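Local coordinates for protein translation initiation factor eIF-2B (Pyrococcus horikoshii, PDB 1VB5) that probably catalyses the exchange of GDP for GTP on translation initiation factor 2, at residues A25-A29 / F88-M92; A95-L99 / A217-Y221; G172-A178 / A206-I212. All coordinates share one frame; numbering follows the deposited sequence.

Contact 1. Residues A25-A29 / F88-M92; sequences AKKGA and FLRRM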
loop_
_atom_site.group_PDB
_atom_site.type_symbol
_atom_site.label_atom_id
_atom_site.label_comp_id
_atom_site.label_asym_id
_atom_site.label_seq_id
_atom_site.Cartn_x
_atom_site.Cartn_y
_atom_site.Cartn_z
ATOM N N ALA B 25 4.508 2.651 -25.693
ATOM C CA ALA B 25 4.367 3.616 -26.771
ATOM C C ALA B 25 5.317 3.251 -27.909
ATOM O O ALA B 25 4.941 3.297 -29.079
ATOM C CB ALA B 25 4.666 5.020 -26.258
ATOM N N LYS B 26 6.545 2.878 -27.557
ATOM C CA LYS B 26 7.538 2.499 -28.555
ATOM C C LYS B 26 7.094 1.264 -29.329
ATOM O O LYS B 26 7.195 1.226 -30.553
ATOM C CB LYS B 26 8.890 2.231 -27.895
ATOM C CG LYS B 26 9.524 3.464 -27.289
ATOM C CD LYS B 26 10.914 3.172 -26.756
ATOM C CE LYS B 26 11.506 4.406 -26.092
ATOM N NZ LYS B 26 12.870 4.145 -25.554
ATOM N N LYS B 27 6.601 0.257 -28.615
ATOM C CA LYS B 27 6.138 -0.969 -29.254
ATOM C C LYS B 27 4.948 -0.662 -30.159
ATOM O O LYS B 27 4.795 -1.262 -31.223
ATOM C CB LYS B 27 5.731 -2.003 -28.199
ATOM C CG LYS B 27 6.843 -2.379 -27.225
ATOM C CD LYS B 27 8.010 -3.062 -27.923
ATOM C CE LYS B 27 7.606 -4.409 -28.507
ATOM N NZ LYS B 27 8.774 -5.130 -29.094
ATOM N N GLY B 28 4.106 0.272 -29.726
ATOM C CA GLY B 28 2.951 0.650 -30.520
ATOM C C GLY B 28 3.403 1.243 -31.842
ATOM O O GLY B 28 2.839 0.945 -32.897
ATOM N N ALA B 29 4.432 2.085 -31.781
ATOM C CA ALA B 29 4.979 2.715 -32.976
ATOM C C ALA B 29 5.592 1.632 -33.861
ATOM O O ALA B 29 5.473 1.680 -35.087
ATOM C CB ALA B 29 6.034 3.745 -32.595
ATOM N N PHE B 88 6.938 10.189 -34.240
ATOM C CA PHE B 88 6.359 10.053 -32.906
ATOM C C PHE B 88 7.483 9.598 -31.977
ATOM O O PHE B 88 7.680 10.157 -30.896
ATOM C CB PHE B 88 5.235 9.014 -32.897
ATOM C CG PHE B 88 4.420 9.015 -31.627
ATOM C CD1 PHE B 88 3.351 9.889 -31.471
ATOM C CD2 PHE B 88 4.751 8.170 -30.569
ATOM C CE1 PHE B 88 2.622 9.926 -30.276
ATOM C CE2 PHE B 88 4.031 8.199 -29.372
ATOM C CZ PHE B 88 2.966 9.079 -29.228
ATOM N N LEU B 89 8.233 8.592 -32.416
ATOM C CA LEU B 89 9.345 8.074 -31.629
ATOM C C LEU B 89 10.378 9.164 -31.353
ATOM O O LEU B 89 10.887 9.281 -30.236
ATOM C CB LEU B 89 10.003 6.893 -32.352
ATOM C CG LEU B 89 9.160 5.614 -32.420
ATOM C CD1 LEU B 89 9.886 4.541 -33.230
ATOM C CD2 LEU B 89 8.886 5.111 -31.012
ATOM N N ARG B 90 10.683 9.969 -32.367
ATOM C CA ARG B 90 11.652 11.042 -32.198
ATOM C C ARG B 90 11.136 12.060 -31.185
ATOM O O ARG B 90 11.901 12.580 -30.373
ATOM C CB ARG B 90 11.920 11.743 -33.531
ATOM C CG ARG B 90 13.070 12.735 -33.488
ATOM C CD ARG B 90 13.113 13.575 -34.762
ATOM N NE ARG B 90 11.911 14.393 -34.902
ATOM C CZ ARG B 90 11.557 15.355 -34.054
ATOM N NH1 ARG B 90 12.318 15.631 -32.998
ATOM N NH2 ARG B 90 10.433 16.033 -34.249
ATOM N N ARG B 91 9.837 12.347 -31.237
ATOM C CA ARG B 91 9.249 13.303 -30.305
ATOM C C ARG B 91 9.249 12.775 -28.870
ATOM O O ARG B 91 9.511 13.531 -27.938
ATOM C CB ARG B 91 7.823 13.669 -30.726
ATOM C CG ARG B 91 7.743 14.494 -32.005
ATOM C CD ARG B 91 6.335 15.026 -32.228
ATOM N NE ARG B 91 6.220 15.775 -33.479
ATOM C CZ ARG B 91 5.149 16.484 -33.831
ATOM N NH1 ARG B 91 4.097 16.545 -33.024
ATOM N NH2 ARG B 91 5.127 17.129 -34.990
ATOM N N MET B 92 8.964 11.486 -28.689
ATOM C CA MET B 92 8.961 10.906 -27.346
ATOM C C MET B 92 10.332 11.070 -26.710
ATOM O O MET B 92 10.449 11.549 -25.582
ATOM C CB MET B 92 8.619 9.412 -27.374
ATOM C CG MET B 92 7.233 9.070 -27.865
ATOM S SD MET B 92 6.788 7.342 -27.512
ATOM C CE MET B 92 8.264 6.482 -27.933
#

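Contact 2. Residues A95-L99 / A217-Y221; sequences AKREL and AAETY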
loop_
_atom_site.group_PDB
_atom_site.type_symbol
_atom_site.label_atom_id
_atom_site.label_comp_id
_atom_site.label_asym_id
_atom_site.label_seq_id
_atom_site.Cartn_x
_atom_site.Cartn_y
_atom_site.Cartn_z
ATOM N N ALA B 95 11.042 14.632 -25.934
ATOM C CA ALA B 95 10.191 15.044 -24.823
ATOM C C ALA B 95 10.772 14.564 -23.496
ATOM O O ALA B 95 10.916 15.350 -22.559
ATOM C CB ALA B 95 8.776 14.492 -25.011
ATOM N N LYS B 96 11.115 13.279 -23.424
ATOM C CA LYS B 96 11.678 12.715 -22.205
ATOM C C LYS B 96 12.955 13.438 -21.778
ATOM O O LYS B 96 13.126 13.753 -20.602
ATOM C CB LYS B 96 11.963 11.218 -22.380
ATOM C CG LYS B 96 12.443 10.522 -21.095
ATOM C CD LYS B 96 12.718 9.032 -21.311
ATOM C CE LYS B 96 11.442 8.276 -21.668
ATOM N NZ LYS B 96 11.689 6.830 -21.972
ATOM N N ARG B 97 13.847 13.701 -22.729
ATOM C CA ARG B 97 15.098 14.393 -22.425
ATOM C C ARG B 97 14.869 15.798 -21.872
ATOM O O ARG B 97 15.478 16.195 -20.872
ATOM C CB ARG B 97 15.975 14.475 -23.679
ATOM C CG ARG B 97 16.782 13.213 -23.958
ATOM C CD ARG B 97 17.888 13.058 -22.917
ATOM N NE ARG B 97 18.694 11.849 -23.100
ATOM C CZ ARG B 97 19.804 11.583 -22.412
ATOM N NH1 ARG B 97 20.247 12.440 -21.496
ATOM N NH2 ARG B 97 20.473 10.458 -22.635
ATOM N N GLU B 98 13.987 16.551 -22.519
ATOM C CA GLU B 98 13.701 17.911 -22.081
ATOM C C GLU B 98 12.978 17.931 -20.732
ATOM O O GLU B 98 13.253 18.778 -19.882
ATOM C CB GLU B 98 12.863 18.640 -23.138
ATOM C CG GLU B 98 12.674 20.124 -22.863
ATOM C CD GLU B 98 13.974 20.816 -22.481
ATOM O OE1 GLU B 98 15.019 20.496 -23.093
ATOM O OE2 GLU B 98 13.952 21.681 -21.576
ATOM N N LEU B 99 12.062 16.990 -20.532
ATOM C CA LEU B 99 11.324 16.930 -19.274
ATOM C C LEU B 99 12.314 16.600 -18.153
ATOM O O LEU B 99 12.274 17.203 -17.073
ATOM C CB LEU B 99 10.220 15.866 -19.358
ATOM C CG LEU B 99 9.126 15.825 -18.274
ATOM C CD1 LEU B 99 8.024 14.875 -18.708
ATOM C CD2 LEU B 99 9.709 15.389 -16.938
ATOM N N ALA B 217 5.334 13.661 -13.174
ATOM C CA ALA B 217 6.109 13.832 -14.399
ATOM C C ALA B 217 5.344 13.198 -15.548
ATOM O O ALA B 217 5.136 11.983 -15.566
ATOM C CB ALA B 217 7.476 13.168 -14.252
ATOM N N ALA B 218 4.917 14.016 -16.503
ATOM C CA ALA B 218 4.169 13.495 -17.639
ATOM C C ALA B 218 4.416 14.281 -18.917
ATOM O O ALA B 218 4.144 15.477 -18.979
ATOM C CB ALA B 218 2.681 13.494 -17.320
ATOM N N GLU B 219 4.939 13.610 -19.939
ATOM C CA GLU B 219 5.172 14.280 -21.207
ATOM C C GLU B 219 3.802 14.627 -21.778
ATOM O O GLU B 219 2.798 13.993 -21.445
ATOM C CB GLU B 219 5.928 13.376 -22.192
ATOM C CG GLU B 219 7.363 13.081 -21.791
ATOM C CD GLU B 219 7.494 11.850 -20.905
ATOM O OE1 GLU B 219 6.490 11.445 -20.284
ATOM O OE2 GLU B 219 8.611 11.291 -20.823
ATOM N N THR B 220 3.774 15.640 -22.636
ATOM C CA THR B 220 2.546 16.095 -23.266
ATOM C C THR B 220 1.745 15.005 -23.987
ATOM O O THR B 220 0.518 15.074 -24.049
ATOM C CB THR B 220 2.870 17.255 -24.238
ATOM O OG1 THR B 220 2.993 18.469 -23.484
ATOM C CG2 THR B 220 1.802 17.408 -25.294
ATOM N N TYR B 221 2.420 13.996 -24.529
ATOM C CA TYR B 221 1.695 12.943 -25.230
ATOM C C TYR B 221 0.984 12.007 -24.249
ATOM O O TYR B 221 0.367 11.024 -24.653
ATOM C CB TYR B 221 2.630 12.165 -26.177
ATOM C CG TYR B 221 3.729 11.366 -25.511
ATOM C CD1 TYR B 221 3.456 10.140 -24.900
ATOM C CD2 TYR B 221 5.037 11.842 -25.476
ATOM C CE1 TYR B 221 4.458 9.412 -24.267
ATOM C CE2 TYR B 221 6.048 11.122 -24.843
ATOM C CZ TYR B 221 5.750 9.911 -24.240
ATOM O OH TYR B 221 6.742 9.205 -23.592
#

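Contact 3. Residues G172-A178 / A206-I212; sequences GLFCREA and ACHENAI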
loop_
_atom_site.group_PDB
_atom_site.type_symbol
_atom_site.label_atom_id
_atom_site.label_comp_id
_atom_site.label_asym_id
_atom_site.label_seq_id
_atom_site.Cartn_x
_atom_site.Cartn_y
_atom_site.Cartn_z
ATOM N N GLY B 172 2.910 5.873 3.895
ATOM C CA GLY B 172 2.530 6.888 4.864
ATOM C C GLY B 172 3.601 7.128 5.911
ATOM O O GLY B 172 3.794 8.253 6.370
ATOM N N LEU B 173 4.304 6.071 6.306
ATOM C CA LEU B 173 5.366 6.206 7.294
ATOM C C LEU B 173 6.555 6.957 6.711
ATOM O O LEU B 173 7.262 7.664 7.424
ATOM C CB LEU B 173 5.840 4.833 7.765
ATOM C CG LEU B 173 4.907 4.065 8.697
ATOM C CD1 LEU B 173 5.279 2.587 8.669
ATOM C CD2 LEU B 173 5.001 4.649 10.113
ATOM N N PHE B 174 6.783 6.803 5.413
ATOM C CA PHE B 174 7.915 7.482 4.807
ATOM C C PHE B 174 7.714 8.838 4.105
ATOM O O PHE B 174 8.716 9.506 3.862
ATOM C CB PHE B 174 8.664 6.517 3.878
ATOM C CG PHE B 174 9.406 5.428 4.611
ATOM C CD1 PHE B 174 8.749 4.274 5.030
ATOM C CD2 PHE B 174 10.759 5.573 4.907
ATOM C CE1 PHE B 174 9.428 3.275 5.736
ATOM C CE2 PHE B 174 11.452 4.580 5.613
ATOM C CZ PHE B 174 10.784 3.428 6.027
ATOM N N CYS B 175 6.484 9.265 3.768
ATOM C CA CYS B 175 6.347 10.598 3.134
ATOM C C CYS B 175 7.018 11.505 4.171
ATOM O O CYS B 175 7.755 12.429 3.824
ATOM C CB CYS B 175 4.871 11.083 2.917
ATOM S SG CYS B 175 3.985 10.764 1.322
ATOM N N ARG B 176 6.772 11.195 5.443
ATOM C CA ARG B 176 7.331 11.927 6.579
ATOM C C ARG B 176 8.821 12.243 6.444
ATOM O O ARG B 176 9.253 13.352 6.751
ATOM C CB ARG B 176 7.110 11.124 7.869
ATOM C CG ARG B 176 5.769 11.387 8.544
ATOM C CD ARG B 176 5.325 10.242 9.451
ATOM N NE ARG B 176 6.399 9.728 10.297
ATOM C CZ ARG B 176 6.216 8.871 11.299
ATOM N NH1 ARG B 176 4.999 8.430 11.591
ATOM N NH2 ARG B 176 7.253 8.447 12.009
ATOM N N GLU B 177 9.600 11.265 5.994
ATOM C CA GLU B 177 11.041 11.436 5.836
ATOM C C GLU B 177 11.395 12.159 4.535
ATOM O O GLU B 177 12.439 12.794 4.434
ATOM C CB GLU B 177 11.728 10.066 5.847
ATOM C CG GLU B 177 11.246 9.131 6.947
ATOM C CD GLU B 177 11.660 9.582 8.338
ATOM O OE1 GLU B 177 11.154 9.000 9.324
ATOM O OE2 GLU B 177 12.498 10.507 8.447
ATOM N N ALA B 178 10.522 12.050 3.541
ATOM C CA ALA B 178 10.765 12.669 2.243
ATOM C C ALA B 178 10.653 14.180 2.297
ATOM O O ALA B 178 10.012 14.726 3.191
ATOM C CB ALA B 178 9.785 12.119 1.214
ATOM N N ALA B 206 -1.076 11.062 1.791
ATOM C CA ALA B 206 -0.130 11.117 2.905
ATOM C C ALA B 206 0.828 12.295 2.808
ATOM O O ALA B 206 1.131 12.960 3.803
ATOM C CB ALA B 206 0.668 9.814 2.975
ATOM N N CYS B 207 1.322 12.549 1.607
ATOM C CA CYS B 207 2.251 13.647 1.423
ATOM C C CYS B 207 1.560 15.010 1.631
ATOM O O CYS B 207 2.177 15.958 2.123
ATOM C CB CYS B 207 2.908 13.513 0.042
ATOM S SG CYS B 207 4.261 12.271 -0.077
ATOM N N HIS B 208 0.280 15.112 1.285
ATOM C CA HIS B 208 -0.448 16.367 1.491
ATOM C C HIS B 208 -0.625 16.605 2.994
ATOM O O HIS B 208 -0.499 17.725 3.491
ATOM C CB HIS B 208 -1.828 16.307 0.831
ATOM C CG HIS B 208 -2.741 17.428 1.231
ATOM N ND1 HIS B 208 -2.624 18.706 0.726
ATOM C CD2 HIS B 208 -3.784 17.462 2.098
ATOM C CE1 HIS B 208 -3.555 19.477 1.259
ATOM N NE2 HIS B 208 -4.272 18.747 2.095
ATOM N N GLU B 209 -0.913 15.530 3.716
ATOM C CA GLU B 209 -1.117 15.603 5.155
ATOM C C GLU B 209 0.161 16.027 5.867
ATOM O O GLU B 209 0.120 16.742 6.867
ATOM C CB GLU B 209 -1.576 14.240 5.675
ATOM C CG GLU B 209 -2.555 14.314 6.812
ATOM C CD GLU B 209 -3.739 15.216 6.507
ATOM O OE1 GLU B 209 -4.359 15.067 5.432
ATOM O OE2 GLU B 209 -4.054 16.074 7.355
ATOM N N ASN B 210 1.301 15.599 5.335
ATOM C CA ASN B 210 2.593 15.927 5.931
ATOM C C ASN B 210 3.316 17.089 5.241
ATOM O O ASN B 210 4.514 17.297 5.455
ATOM C CB ASN B 210 3.488 14.674 5.938
ATOM C CG ASN B 210 2.957 13.578 6.868
ATOM O OD1 ASN B 210 3.044 13.694 8.093
ATOM N ND2 ASN B 210 2.389 12.518 6.287
ATOM N N ALA B 211 2.590 17.846 4.420
ATOM C CA ALA B 211 3.164 18.992 3.713
ATOM C C ALA B 211 4.424 18.655 2.918
ATOM O O ALA B 211 5.479 19.260 3.103
ATOM C CB ALA B 211 3.464 20.116 4.705
ATOM N N ILE B 212 4.301 17.679 2.034
ATOM C CA ILE B 212 5.400 17.264 1.181
ATOM C C ILE B 212 4.958 17.518 -0.259
ATOM O O ILE B 212 3.998 16.917 -0.734
ATOM C CB ILE B 212 5.708 15.765 1.386
ATOM C CG1 ILE B 212 6.222 15.557 2.809
ATOM C CG2 ILE B 212 6.756 15.290 0.382
ATOM C CD1 ILE B 212 5.873 14.226 3.369
#

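Contact 1. Residues A25-A29 / F88-M92
Lys26 and Leu89 bring the two helices closest, their CA atoms 6.6 Å apart, where segments 25-29 and 88-92 run nearly antiparallel with their axes 10.3 Å apart at an angle of 163°. Ala25 and Ala29, one helical turn apart, present methyl groups to the opposite helix, and the longer side chains of Leu89 and Met92 span the gap to meet them. Small residues suit one wall and long, unbranched or late-branching ones the other. Leu89 lies over the second alanine: its CD2 is 3.5 Å from Ala29 CB, with CG and CD1 beside the same methyl, and CD2 also rests against the backbone at Lys26 CA. Met92 serves the other end. Its SD is 3.4 Å from Ala25 CB, and the bend at its last torsion (chi3 -43°) turns the terminal methyl to Lys26, where Met92 CE and Lys26 CG are 3.3 Å apart, tighter than usual for two carbons. Methionine fits because its unbranched, flexible thioether lets sulfur and methyl meet different residues. Lys26 gives only the root of its chain to the packing; the remainder is extended and leads its amine away from the neighbouring helix toward solvent, as a lysine at the border of an apolar seam can. On the side facing helix 63-71, Phe88 turns a ring edge to Ala25, CE2 lying 4.5 Å from CB, while its ring also meets that of Phe71 and its side chain touches Leu68, both on helix 63-71. No hydrogen bond joins the two segments, so van der Waals packing makes this part of the interface. The arrangement is that of neighbouring antiparallel helices in an all-helical bundle, here the N-terminal helical part of the chain.

Contact 2. Residues A95-L99 / A217-Y221
Leu99 packs against the chain leaving strand 214-217, and with Ala95 it makes the tight side of this contact. The leucine extends from the helix with CG trans to the backbone nitrogen (chi1 -167°), which sends CD1 to Glu219, 3.6 Å from its CG and equally close to its backbone N, while CD2 faces Ala217 CB at 4.1 Å. The side chains of Leu99 and Glu219 cross at about a right angle, the glutamate's aliphatic stem serving as an apolar surface. One turn earlier, Ala95 CB sits 3.8 Å from Glu219 CG, its small methyl allowing the loop to come near the helix.

The other side is looser. Tyr221 offers only a ring edge, its CE2 4.3 Å from Ala95 CB. At the more exposed Lys96, Glu219 OE2 lies 3.7 Å from CB, yet the opposite charges do not pair: NZ remains 5.5 Å from OE2. Each has a partner beyond the two segments, Lys96 NZ being hydrogen-bonded to Ser22 OG and Glu219 OE2 to Thr121 OG1. A buried glutamate thus has an apolar stem that packs and a carboxylate that is hydrogen-bonded at the start of helix 120-131.

Here the long helix 78-106 meets the loop at the C-terminal end of a parallel strand, joining the helical part to the central sheet of a Rossmann-like alpha/beta domain.

Contact 3. Residues G172-A178 / A206-I212
A disulfide, the one covalent link between these segments, ties Cys175 to Cys207, between helix 171-175 and the last turn of helix 200-209. The SG atoms are 2.1 Å apart and the bridge turns through a chi3 of -93°, close to the 90° magnitude that an unstrained disulfide adopts. Small residues let the helices approach around it: Gly172 CA lies 3.9 Å from Ala206 CB, and that methyl is 3.8 Å from Cys175 SG. Next to the bridge, the branched side chain of Ile212 leans toward Cys175 and Ala178, filling the apolar side of the junction, although the position of its CD1 is doubtful.

Asn210, just after helix 200-209, curls back to make a 2.8 Å hydrogen bond from ND2 to Ala206 O, bent to 140° at the hydrogen, the donor 36° out of the carbonyl plane. The same oxygen takes Asn210 N from the opposite face of that plane. With ND2 so engaged, OD1 lies 3.6 Å from Arg176 CG. An alanine here has no amide, which would probably leave Ala206 O held by the backbone N alone and open a gap beside Arg176 CG.

Tyr201 of the second subunit packs on Asn210, so the contact borders the subunit interface. The disulfide joins the last turn of helix 200-209 to helix 171-175, just before the Schellman motif in which Ala211 takes positive phi and Ile212 N bonds Cys207 O.

Overall arrangement
From the N terminus, contact 1 closes the first loop, bringing helix 21-38 alongside helix 78-106 after a wholly strandless excursion. Farther along helix 78-106, contact 2 opens and later closes a much longer loop, on the segment following strand 214-217, so most of the parallel sheet is built in between. Contacts 1 and 2 follow in series but adjoin physically, where Met92 packs on Tyr221. Contact 3 opens and closes within the span of contact 2, linking helices 171-175 and 200-209. It lies across the chain's centre from contact 1, their centres about 35 Å apart, at the dimer-facing end.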